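Chymotrypsin/elastase isoinhibitor 1 (Ascaris suum, PDB 1EAI) inhibits chymotrypsin- and elastase-type serine proteinases, defending the parasitic worm against proteinases of its host. Local coordinates at residues E9-K20 with P42-N50. Numbering follows the deposited sequence.
Sequences EVWTECTGCEMK and PGRGMRRTN
R48 reaches between two glutamates and binds each with a pair of nitrogens. End-on, NH1 and NH2 of R48 both donate to OE2 of E9, at 3.1 and 3.0 Å, with the carboxylate standing nearly upright (84°) to the guanidinium. Side-on, the grip is shared between two oxygens: R48 NE meets E18 OE1 at 3.2 Å from above the carboxylate plane, and R48 NH2 meets E18 OE2, also at 3.2 Å, on its syn side. All four bonds lie close to the guanidinium plane, which restricts its rotation. A turn about CB-CG (chi2 -76°), then an extended run from CB to NE (chi3 176°), carries the guanidinium to the glutamates. R48 N gives a nearly straight bond to M19 O (3.1 Å), part of a single bridge pairing K20 with R48. In this small, disulfide-rich TIL domain, the salt-bridge network ties two distant points of 9-20, E9 and E18, to R48 in strand 46-48. M19 SD packs on P42 CB (4.0 Å) and lies over one face of the R47 guanidinium, toward its rim; V10 CG1 sits likewise over R44. Farther out, G6 N holds E9 OE1 and C40 N holds E18 OE2, which probably helps to position the carboxylates. The C17-C29 disulfide ties 9-20 to the strand preceding the reactive bond L31-M32.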
# COMPACT_ATOMS: atom_id res chain seq x y z
N GLU C 9 8.02 -7.39 -18.79
CA GLU C 9 7.01 -7.34 -17.75
C GLU C 9 5.73 -8.14 -18.12
O GLU C 9 5.18 -8.08 -19.27
CB GLU C 9 6.63 -5.86 -17.56
CG GLU C 9 7.67 -5.03 -16.79
CD GLU C 9 7.08 -3.70 -16.37
OE1 GLU C 9 6.11 -3.07 -16.91
OE2 GLU C 9 7.83 -3.21 -15.44
N VAL C 10 5.16 -8.83 -17.13
CA VAL C 10 3.97 -9.56 -17.50
C VAL C 10 2.81 -9.26 -16.50
O VAL C 10 3.05 -9.26 -15.30
CB VAL C 10 4.31 -11.07 -17.58
CG1 VAL C 10 3.03 -11.87 -17.49
CG2 VAL C 10 5.20 -11.60 -18.72
N TRP C 11 1.60 -8.89 -16.99
CA TRP C 11 0.41 -8.56 -16.16
C TRP C 11 -0.15 -9.70 -15.29
O TRP C 11 -0.59 -10.71 -15.77
CB TRP C 11 -0.69 -7.78 -16.98
CG TRP C 11 -1.94 -7.42 -16.18
CD1 TRP C 11 -3.05 -8.23 -15.89
CD2 TRP C 11 -2.10 -6.27 -15.33
NE1 TRP C 11 -3.87 -7.60 -14.91
CE2 TRP C 11 -3.33 -6.39 -14.61
CE3 TRP C 11 -1.31 -5.19 -15.12
CZ2 TRP C 11 -3.83 -5.41 -13.78
CZ3 TRP C 11 -1.80 -4.19 -14.27
CH2 TRP C 11 -3.05 -4.27 -13.63
N THR C 12 -0.17 -9.59 -13.95
CA THR C 12 -0.81 -10.68 -13.14
C THR C 12 -1.80 -10.07 -12.11
O THR C 12 -1.62 -8.90 -11.58
CB THR C 12 0.22 -11.61 -12.40
OG1 THR C 12 -0.36 -12.67 -11.62
CG2 THR C 12 1.06 -10.81 -11.44
N GLU C 13 -2.78 -10.90 -11.76
CA GLU C 13 -3.76 -10.61 -10.74
C GLU C 13 -3.29 -11.06 -9.38
O GLU C 13 -3.88 -10.65 -8.40
CB GLU C 13 -5.03 -11.42 -10.99
CG GLU C 13 -5.70 -11.02 -12.31
CD GLU C 13 -6.30 -9.64 -12.27
OE1 GLU C 13 -6.51 -9.04 -11.22
OE2 GLU C 13 -6.55 -9.18 -13.49
N CYS C 14 -2.37 -12.05 -9.33
CA CYS C 14 -1.71 -12.55 -8.11
C CYS C 14 -0.20 -12.27 -8.17
O CYS C 14 0.58 -13.07 -8.72
CB CYS C 14 -1.98 -14.03 -7.80
SG CYS C 14 -1.13 -14.64 -6.30
N THR C 15 0.21 -11.12 -7.66
CA THR C 15 1.61 -10.72 -7.66
C THR C 15 2.49 -11.40 -6.56
O THR C 15 2.01 -11.63 -5.46
CB THR C 15 1.42 -9.18 -7.49
OG1 THR C 15 1.02 -8.61 -8.75
CG2 THR C 15 2.70 -8.45 -7.08
N GLY C 16 3.84 -11.64 -6.72
CA GLY C 16 4.72 -12.22 -5.69
C GLY C 16 5.90 -11.32 -5.36
O GLY C 16 5.66 -10.18 -5.16
N CYS C 17 7.16 -11.80 -5.20
CA CYS C 17 8.26 -10.87 -4.92
C CYS C 17 9.21 -10.74 -6.09
O CYS C 17 9.33 -11.65 -6.87
CB CYS C 17 9.04 -11.22 -3.63
SG CYS C 17 8.00 -11.62 -2.19
N GLU C 18 9.82 -9.58 -6.22
CA GLU C 18 10.78 -9.09 -7.19
C GLU C 18 12.21 -9.00 -6.59
O GLU C 18 12.39 -8.79 -5.36
CB GLU C 18 10.34 -7.70 -7.75
CG GLU C 18 9.03 -7.60 -8.58
CD GLU C 18 8.91 -6.30 -9.37
OE1 GLU C 18 9.44 -5.26 -9.04
OE2 GLU C 18 8.18 -6.30 -10.47
N MET C 19 13.32 -9.11 -7.42
CA MET C 19 14.70 -9.06 -6.88
C MET C 19 15.58 -8.06 -7.66
O MET C 19 15.43 -7.98 -8.90
CB MET C 19 15.37 -10.43 -7.06
CG MET C 19 14.82 -11.57 -6.18
SD MET C 19 15.50 -13.23 -6.52
CE MET C 19 17.18 -12.99 -5.84
N LYS C 20 16.43 -7.25 -6.98
CA LYS C 20 17.31 -6.37 -7.78
C LYS C 20 18.58 -7.17 -8.16
O LYS C 20 18.87 -8.23 -7.58
CB LYS C 20 17.99 -5.33 -6.92
CG LYS C 20 17.14 -4.28 -6.29
CD LYS C 20 16.94 -3.08 -7.18
CE LYS C 20 16.29 -1.89 -6.46
NZ LYS C 20 15.79 -0.77 -7.35
N PRO C 42 11.34 -13.31 -10.97
CA PRO C 42 12.56 -14.04 -10.95
C PRO C 42 12.36 -15.41 -11.54
O PRO C 42 13.29 -15.90 -12.20
CB PRO C 42 13.00 -14.06 -9.48
CG PRO C 42 12.04 -13.16 -8.72
CD PRO C 42 11.21 -12.44 -9.76
N GLY C 43 11.15 -15.97 -11.33
CA GLY C 43 10.83 -17.25 -11.90
C GLY C 43 10.95 -17.34 -13.46
O GLY C 43 10.92 -18.43 -14.04
N ARG C 44 11.02 -16.23 -14.21
CA ARG C 44 11.22 -16.25 -15.67
C ARG C 44 12.62 -15.77 -16.06
O ARG C 44 12.80 -15.39 -17.21
CB ARG C 44 10.28 -15.28 -16.37
CG ARG C 44 8.81 -15.58 -16.24
CD ARG C 44 7.88 -14.67 -17.04
NE ARG C 44 6.46 -15.07 -16.81
CZ ARG C 44 5.59 -14.52 -15.92
NH1 ARG C 44 5.87 -13.46 -15.13
NH2 ARG C 44 4.38 -15.07 -15.80
N GLY C 45 13.52 -15.66 -15.07
CA GLY C 45 14.89 -15.21 -15.15
C GLY C 45 15.18 -13.71 -15.31
O GLY C 45 16.20 -13.34 -15.92
N MET C 46 14.36 -12.85 -14.72
CA MET C 46 14.49 -11.39 -14.83
C MET C 46 14.90 -10.68 -13.53
O MET C 46 14.63 -11.15 -12.40
CB MET C 46 13.15 -10.81 -15.39
CG MET C 46 12.63 -11.53 -16.64
SD MET C 46 13.60 -11.19 -18.15
CE MET C 46 12.82 -12.27 -19.35
N ARG C 47 15.47 -9.49 -13.59
CA ARG C 47 15.82 -8.72 -12.36
C ARG C 47 15.58 -7.21 -12.60
O ARG C 47 15.51 -6.77 -13.76
CB ARG C 47 17.32 -8.76 -12.00
CG ARG C 47 17.97 -10.06 -11.58
CD ARG C 47 17.62 -10.48 -10.15
NE ARG C 47 17.19 -11.77 -10.48
CZ ARG C 47 17.67 -12.91 -10.15
NH1 ARG C 47 18.60 -12.98 -9.25
NH2 ARG C 47 17.12 -13.97 -10.74
N ARG C 48 15.47 -6.41 -11.53
CA ARG C 48 15.30 -4.93 -11.63
C ARG C 48 16.63 -4.14 -11.51
O ARG C 48 17.49 -4.49 -10.67
CB ARG C 48 14.42 -4.37 -10.50
CG ARG C 48 12.91 -4.60 -10.65
CD ARG C 48 12.14 -3.72 -11.64
NE ARG C 48 10.72 -4.10 -11.74
CZ ARG C 48 9.92 -3.75 -12.75
NH1 ARG C 48 10.40 -3.00 -13.76
NH2 ARG C 48 8.62 -4.12 -12.74
N THR C 49 16.80 -3.07 -12.33
CA THR C 49 17.93 -2.14 -12.23
C THR C 49 17.68 -1.10 -11.14
O THR C 49 16.61 -1.03 -10.56
CB THR C 49 18.27 -1.45 -13.56
OG1 THR C 49 17.33 -0.45 -13.96
CG2 THR C 49 18.29 -2.52 -14.63
N ASN C 50 18.65 -0.20 -10.91
CA ASN C 50 18.52 0.85 -9.89
C ASN C 50 17.54 1.96 -10.16
O ASN C 50 17.10 2.62 -9.26
CB ASN C 50 19.89 1.37 -9.41
CG ASN C 50 20.66 0.27 -8.68
OD1 ASN C 50 20.15 -0.38 -7.73
ND2 ASN C 50 21.89 -0.02 -9.15